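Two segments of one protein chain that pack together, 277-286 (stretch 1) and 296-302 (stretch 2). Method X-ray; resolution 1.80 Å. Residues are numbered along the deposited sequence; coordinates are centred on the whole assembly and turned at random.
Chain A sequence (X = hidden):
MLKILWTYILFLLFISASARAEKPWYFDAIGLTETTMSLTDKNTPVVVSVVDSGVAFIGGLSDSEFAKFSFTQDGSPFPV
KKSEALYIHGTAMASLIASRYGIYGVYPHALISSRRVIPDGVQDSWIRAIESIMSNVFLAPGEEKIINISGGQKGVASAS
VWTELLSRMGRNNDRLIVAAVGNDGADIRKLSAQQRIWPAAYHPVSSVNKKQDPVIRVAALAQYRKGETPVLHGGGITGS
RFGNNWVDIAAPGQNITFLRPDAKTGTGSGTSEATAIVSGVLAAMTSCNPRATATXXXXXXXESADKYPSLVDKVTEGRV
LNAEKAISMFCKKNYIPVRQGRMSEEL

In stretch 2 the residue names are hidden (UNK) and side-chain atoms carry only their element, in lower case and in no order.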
ATOM      1  N   ILE A 277       2.050  -4.408  -2.779  1.00 21.17           N
ATOM      2  CA  ILE A 277       1.767  -5.821  -2.623  1.00 21.32           C
ATOM      3  C   ILE A 277       0.791  -6.064  -1.462  1.00 20.94           C
ATOM      4  O   ILE A 277      -0.158  -6.857  -1.595  1.00 21.10           O
ATOM      5  CB  ILE A 277       3.090  -6.610  -2.490  1.00 20.89           C
ATOM      6  CG1 ILE A 277       3.796  -6.642  -3.856  1.00 21.65           C
ATOM      7  CG2 ILE A 277       2.838  -8.040  -1.973  1.00 22.26           C
ATOM      8  CD1 ILE A 277       5.261  -7.095  -3.826  1.00 22.19           C
ATOM      9  N   VAL A 278       1.003  -5.369  -0.342  1.00 20.30           N
ATOM     10  CA  VAL A 278       0.102  -5.507   0.809  1.00 20.87           C
ATOM     11  C   VAL A 278      -1.310  -5.043   0.444  1.00 21.09           C
ATOM     12  O   VAL A 278      -2.294  -5.694   0.803  1.00 21.26           O
ATOM     13  CB  VAL A 278       0.621  -4.774   2.072  1.00 20.65           C
ATOM     14  CG1 VAL A 278      -0.476  -4.737   3.154  1.00 21.31           C
ATOM     15  CG2 VAL A 278       1.866  -5.486   2.618  1.00 19.17           C
ATOM     16  N   SER A 279      -1.394  -3.928  -0.278  1.00 20.95           N
ATOM     17  CA  SER A 279      -2.671  -3.423  -0.779  1.00 21.63           C
ATOM     18  C   SER A 279      -3.387  -4.429  -1.660  1.00 21.79           C
ATOM     19  O   SER A 279      -4.605  -4.546  -1.583  1.00 21.47           O
ATOM     20  CB  SER A 279      -2.486  -2.109  -1.549  1.00 21.50           C
ATOM     21  OG  SER A 279      -2.178  -1.054  -0.658  1.00 21.54           O
ATOM     22  N   GLY A 280      -2.639  -5.155  -2.498  1.00 21.83           N
ATOM     23  CA  GLY A 280      -3.263  -6.195  -3.334  1.00 21.82           C
ATOM     24  C   GLY A 280      -3.854  -7.330  -2.510  1.00 21.56           C
ATOM     25  O   GLY A 280      -4.917  -7.863  -2.839  1.00 21.70           O
ATOM     26  N   VAL A 281      -3.169  -7.697  -1.434  1.00 21.62           N
ATOM     27  CA  VAL A 281      -3.659  -8.752  -0.540  1.00 21.58           C
ATOM     28  C   VAL A 281      -4.923  -8.254   0.171  1.00 21.35           C
ATOM     29  O   VAL A 281      -5.917  -8.955   0.218  1.00 21.01           O
ATOM     30  CB  VAL A 281      -2.582  -9.212   0.473  1.00 21.56           C
ATOM     31  CG1 VAL A 281      -3.166 -10.237   1.474  1.00 23.43           C
ATOM     32  CG2 VAL A 281      -1.356  -9.787  -0.272  1.00 21.86           C
ATOM     33  N   LEU A 282      -4.888  -7.036   0.696  1.00 21.70           N
ATOM     34  CA  LEU A 282      -6.081  -6.471   1.313  1.00 22.13           C
ATOM     35  C   LEU A 282      -7.243  -6.364   0.316  1.00 22.34           C
ATOM     36  O   LEU A 282      -8.395  -6.626   0.679  1.00 22.68           O
ATOM     37  CB  LEU A 282      -5.784  -5.125   1.970  1.00 22.56           C
ATOM     38  CG  LEU A 282      -5.040  -5.136   3.307  1.00 22.40           C
ATOM     39  CD1 LEU A 282      -4.434  -3.728   3.553  1.00 22.88           C
ATOM     40  CD2 LEU A 282      -5.940  -5.541   4.463  1.00 22.99           C
ATOM     41  N   ALA A 283      -6.941  -6.019  -0.933  1.00 22.33           N
ATOM     42  CA  ALA A 283      -7.970  -5.977  -1.989  1.00 22.17           C
ATOM     43  C   ALA A 283      -8.641  -7.341  -2.162  1.00 22.44           C
ATOM     44  O   ALA A 283      -9.872  -7.431  -2.231  1.00 22.77           O
ATOM     45  CB  ALA A 283      -7.380  -5.500  -3.311  1.00 22.10           C
ATOM     46  N   ALA A 284      -7.822  -8.391  -2.222  1.00 22.24           N
ATOM     47  CA  ALA A 284      -8.293  -9.762  -2.359  1.00 22.96           C
ATOM     48  C   ALA A 284      -9.203 -10.158  -1.196  1.00 23.24           C
ATOM     49  O   ALA A 284     -10.255 -10.752  -1.401  1.00 23.76           O
ATOM     50  CB  ALA A 284      -7.109 -10.716  -2.466  1.00 22.84           C
ATOM     51  N   MET A 285      -8.792  -9.824   0.028  1.00 23.37           N
ATOM     52  CA  MET A 285      -9.619 -10.053   1.209  1.00 23.08           C
ATOM     53  C   MET A 285     -10.963  -9.322   1.119  1.00 23.69           C
ATOM     54  O   MET A 285     -12.025  -9.914   1.377  1.00 23.54           O
ATOM     55  CB  MET A 285      -8.881  -9.604   2.461  1.00 23.00           C
ATOM     56  CG  MET A 285      -7.575 -10.341   2.709  1.00 22.76           C
ATOM     57  SD  MET A 285      -6.552  -9.548   3.950  1.00 23.12           S
ATOM     58  CE  MET A 285      -7.493  -9.723   5.454  1.00 23.98           C
ATOM     59  N   THR A 286     -10.927  -8.050   0.718  1.00 24.03           N
ATOM     60  CA  THR A 286     -12.148  -7.221   0.709  1.00 24.81           C
ATOM     61  C   THR A 286     -13.217  -7.778  -0.228  1.00 25.08           C
ATOM     62  O   THR A 286     -14.415  -7.598   0.014  1.00 24.77           O
ATOM     63  CB  THR A 286     -11.875  -5.760   0.311  1.00 24.87           C
ATOM     64  OG1 THR A 286     -11.447  -5.715  -1.051  1.00 28.94           O
ATOM     65  CG2 THR A 286     -10.824  -5.117   1.207  1.00 22.79           C
ATOM     66  N   UNK A 296     -11.433  -5.041  11.418  1.00 27.10           N
ATOM     67  CA  UNK A 296     -11.413  -6.482  11.138  1.00 28.33           C
ATOM     68  C   UNK A 296     -10.422  -6.858  10.027  1.00 26.97           C
ATOM     69  O   UNK A 296      -9.688  -7.836  10.157  1.00 27.29           O
ATOM     70  c   UNK A 296     -12.811  -7.034  10.818  1.00 28.16           C
ATOM     71  c   UNK A 296     -14.068  -9.167  10.059  1.00 31.52           C
ATOM     72  o   UNK A 296     -14.039 -10.388   9.759  1.00 36.35           O
ATOM     73  o   UNK A 296     -15.068  -8.437   9.846  1.00 35.90           O
ATOM     74  c   UNK A 296     -12.823  -8.576  10.712  1.00 30.64           C
ATOM     75  N   UNK A 297     -10.419  -6.093   8.935  1.00 26.55           N
ATOM     76  CA  UNK A 297      -9.444  -6.295   7.858  1.00 25.39           C
ATOM     77  C   UNK A 297      -8.015  -6.167   8.377  1.00 24.98           C
ATOM     78  O   UNK A 297      -7.186  -7.054   8.151  1.00 24.06           O
ATOM     79  c   UNK A 297     -11.230  -4.473   4.928  1.00 26.92           C
ATOM     80  c   UNK A 297      -9.686  -5.307   6.713  1.00 25.60           C
ATOM     81  c   UNK A 297     -10.158  -6.733   4.709  1.00 27.27           C
ATOM     82  c   UNK A 297     -10.744  -5.710   5.681  1.00 26.35           C
ATOM     83  N   UNK A 298      -7.734  -5.073   9.095  1.00 24.55           N
ATOM     84  CA  UNK A 298      -6.394  -4.843   9.639  1.00 24.23           C
ATOM     85  C   UNK A 298      -5.969  -5.964  10.596  1.00 24.46           C
ATOM     86  O   UNK A 298      -4.867  -6.512  10.462  1.00 23.93           O
ATOM     87  c   UNK A 298      -3.411  -1.499  11.980  1.00 23.68           C
ATOM     88  c   UNK A 298      -6.300  -3.486  10.331  1.00 24.70           C
ATOM     89  c   UNK A 298      -4.748  -1.715  11.290  1.00 24.84           C
ATOM     90  n   UNK A 298      -3.223  -0.075  12.335  1.00 21.91           N
ATOM     91  c   UNK A 298      -4.920  -3.196  10.933  1.00 24.60           C
ATOM     92  N   UNK A 299      -6.845  -6.291  11.546  1.00 23.64           N
ATOM     93  CA  UNK A 299      -6.606  -7.385  12.490  1.00 25.07           C
ATOM     94  C   UNK A 299      -6.313  -8.720  11.788  1.00 24.29           C
ATOM     95  O   UNK A 299      -5.343  -9.391  12.117  1.00 23.70           O
ATOM     96  n   UNK A 299     -10.052  -9.161  14.684  1.00 34.58           N
ATOM     97  n   UNK A 299     -12.155  -8.893  13.783  1.00 39.30           N
ATOM     98  c   UNK A 299      -7.803  -7.538  13.452  1.00 24.93           C
ATOM     99  c   UNK A 299      -8.856  -8.738  15.424  1.00 27.98           C
ATOM    100  c   UNK A 299      -7.624  -8.617  14.515  1.00 26.76           C
ATOM    101  n   UNK A 299     -11.201  -7.159  14.934  1.00 38.66           N
ATOM    102  c   UNK A 299     -11.130  -8.401  14.467  1.00 37.41           C
ATOM    103  N   UNK A 300      -7.149  -9.109  10.826  1.00 23.94           N
ATOM    104  CA  UNK A 300      -6.918 -10.378  10.140  1.00 23.69           C
ATOM    105  C   UNK A 300      -5.570 -10.370   9.413  1.00 23.28           C
ATOM    106  O   UNK A 300      -4.829 -11.343   9.484  1.00 23.29           O
ATOM    107  c   UNK A 300      -7.796 -12.105   8.512  1.00 24.62           C
ATOM    108  c   UNK A 300      -8.077 -10.762   9.204  1.00 23.91           C
ATOM    109  o   UNK A 300      -9.282 -10.879   9.972  1.00 24.60           O
ATOM    110  N   UNK A 301      -5.236  -9.269   8.746  1.00 22.88           N
ATOM    111  CA  UNK A 301      -3.925  -9.157   8.088  1.00 22.89           C
ATOM    112  C   UNK A 301      -2.770  -9.354   9.070  1.00 23.28           C
ATOM    113  O   UNK A 301      -1.862 -10.153   8.823  1.00 23.27           O
ATOM    114  c   UNK A 301      -2.173  -6.219   6.271  1.00 21.63           C
ATOM    115  c   UNK A 301      -2.474  -7.680   6.559  1.00 23.11           C
ATOM    116  c   UNK A 301      -3.766  -7.805   7.392  1.00 22.88           C
ATOM    117  c   UNK A 301      -2.587  -8.478   5.250  1.00 23.73           C
ATOM    118  N   UNK A 302      -2.825  -8.632  10.186  1.00 23.29           N
ATOM    119  CA  UNK A 302      -1.757  -8.663  11.176  1.00 24.35           C
ATOM    120  C   UNK A 302      -1.683  -9.970  11.936  1.00 24.85           C
ATOM    121  O   UNK A 302      -0.584 -10.492  12.132  1.00 24.94           O
ATOM    122  c   UNK A 302      -1.828  -5.039  12.545  1.00 24.12           C
ATOM    123  c   UNK A 302      -0.686  -5.958  10.486  1.00 25.30           C
ATOM    124  c   UNK A 302      -1.860  -6.113  11.468  1.00 23.87           C
ATOM    125  c   UNK A 302      -1.875  -7.489  12.148  1.00 23.98           C
TER

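Position 296 carries five side-chain atoms, three carbons in an unbranched row with two oxygens on the third. That terminal carboxylate identifies Glu296. It makes no contact with stretch 1: Glu296 CG lies 7.6 Å from Met285 CE.

Position 297 has four carbons, forked at the second, and its CA-to-CB bond points toward stretch 1. One branch end lies 3.8 Å from Thr286 CG2, the other 3.9 Å from Met285 CB. A fork at the second carbon gives leucine rather than isoleucine, so this is Leu297, and the two methyls are CD1 and CD2 respectively. Its CA lies 7.4 Å from the CA of Leu282, the nearest such pair across the two helices.

At position 298, four carbons in a row end in a nitrogen, with every chi angle near t. The residue is Lys298; its CA-to-CB bond points away from stretch 1, and NZ is hydrogen-bonded elsewhere in the structure.

Position 299 shows three carbons, a nitrogen, then a carbon bearing two more nitrogens. This guanidinium defines Arg299. Its CA-to-CB bond also points away, and Arg299 CB is 8.3 Å from Met285 CE.

Position 300 is small: one carbon carrying an oxygen and a second carbon, the latter 3.9 Å from Met285 CE. This is Thr300, and the carbon is CG2.

Position 301 again has four carbons forked at the second, and its CA-to-CB bond points toward stretch 1. One branch end is 3.8 Å from Val278 CG1, and the other is 4.2 Å from Val281 CG1. This is Leu301, with chi1 t and chi2 p; the first methyl, CD2, also lies 4.2 Å from Leu282 CD2, while CD1 is 4.3 Å from Met285 SD.

Position 302 repeats the four-carbon fork and is Leu302, but with Leu302 CD2 7.4 Å from Val278 CG1 it takes no part in the contact.

The contact is a knob-into-hole arrangement: Leu301 sits among Val278, Val281, Leu282 and Met285, residues spaced to bring one face of the helix around it. One turn earlier, Leu297 extends the apolar surface to Met285 and Thr286. Met285 spans both leucines, its CE reaching 3.8 Å from Leu297 O. No hydrogen bond crosses the interface; Thr286 OG1 instead donates to Ala283 O (2.6 Å) within its own helix, leaving its CG2 against Leu297. The helix axes approach to 10.9 Å at 118°, and the two stretches bury 354 Å² between them.

Stretch 2, residues 296-302: ELKRTLL
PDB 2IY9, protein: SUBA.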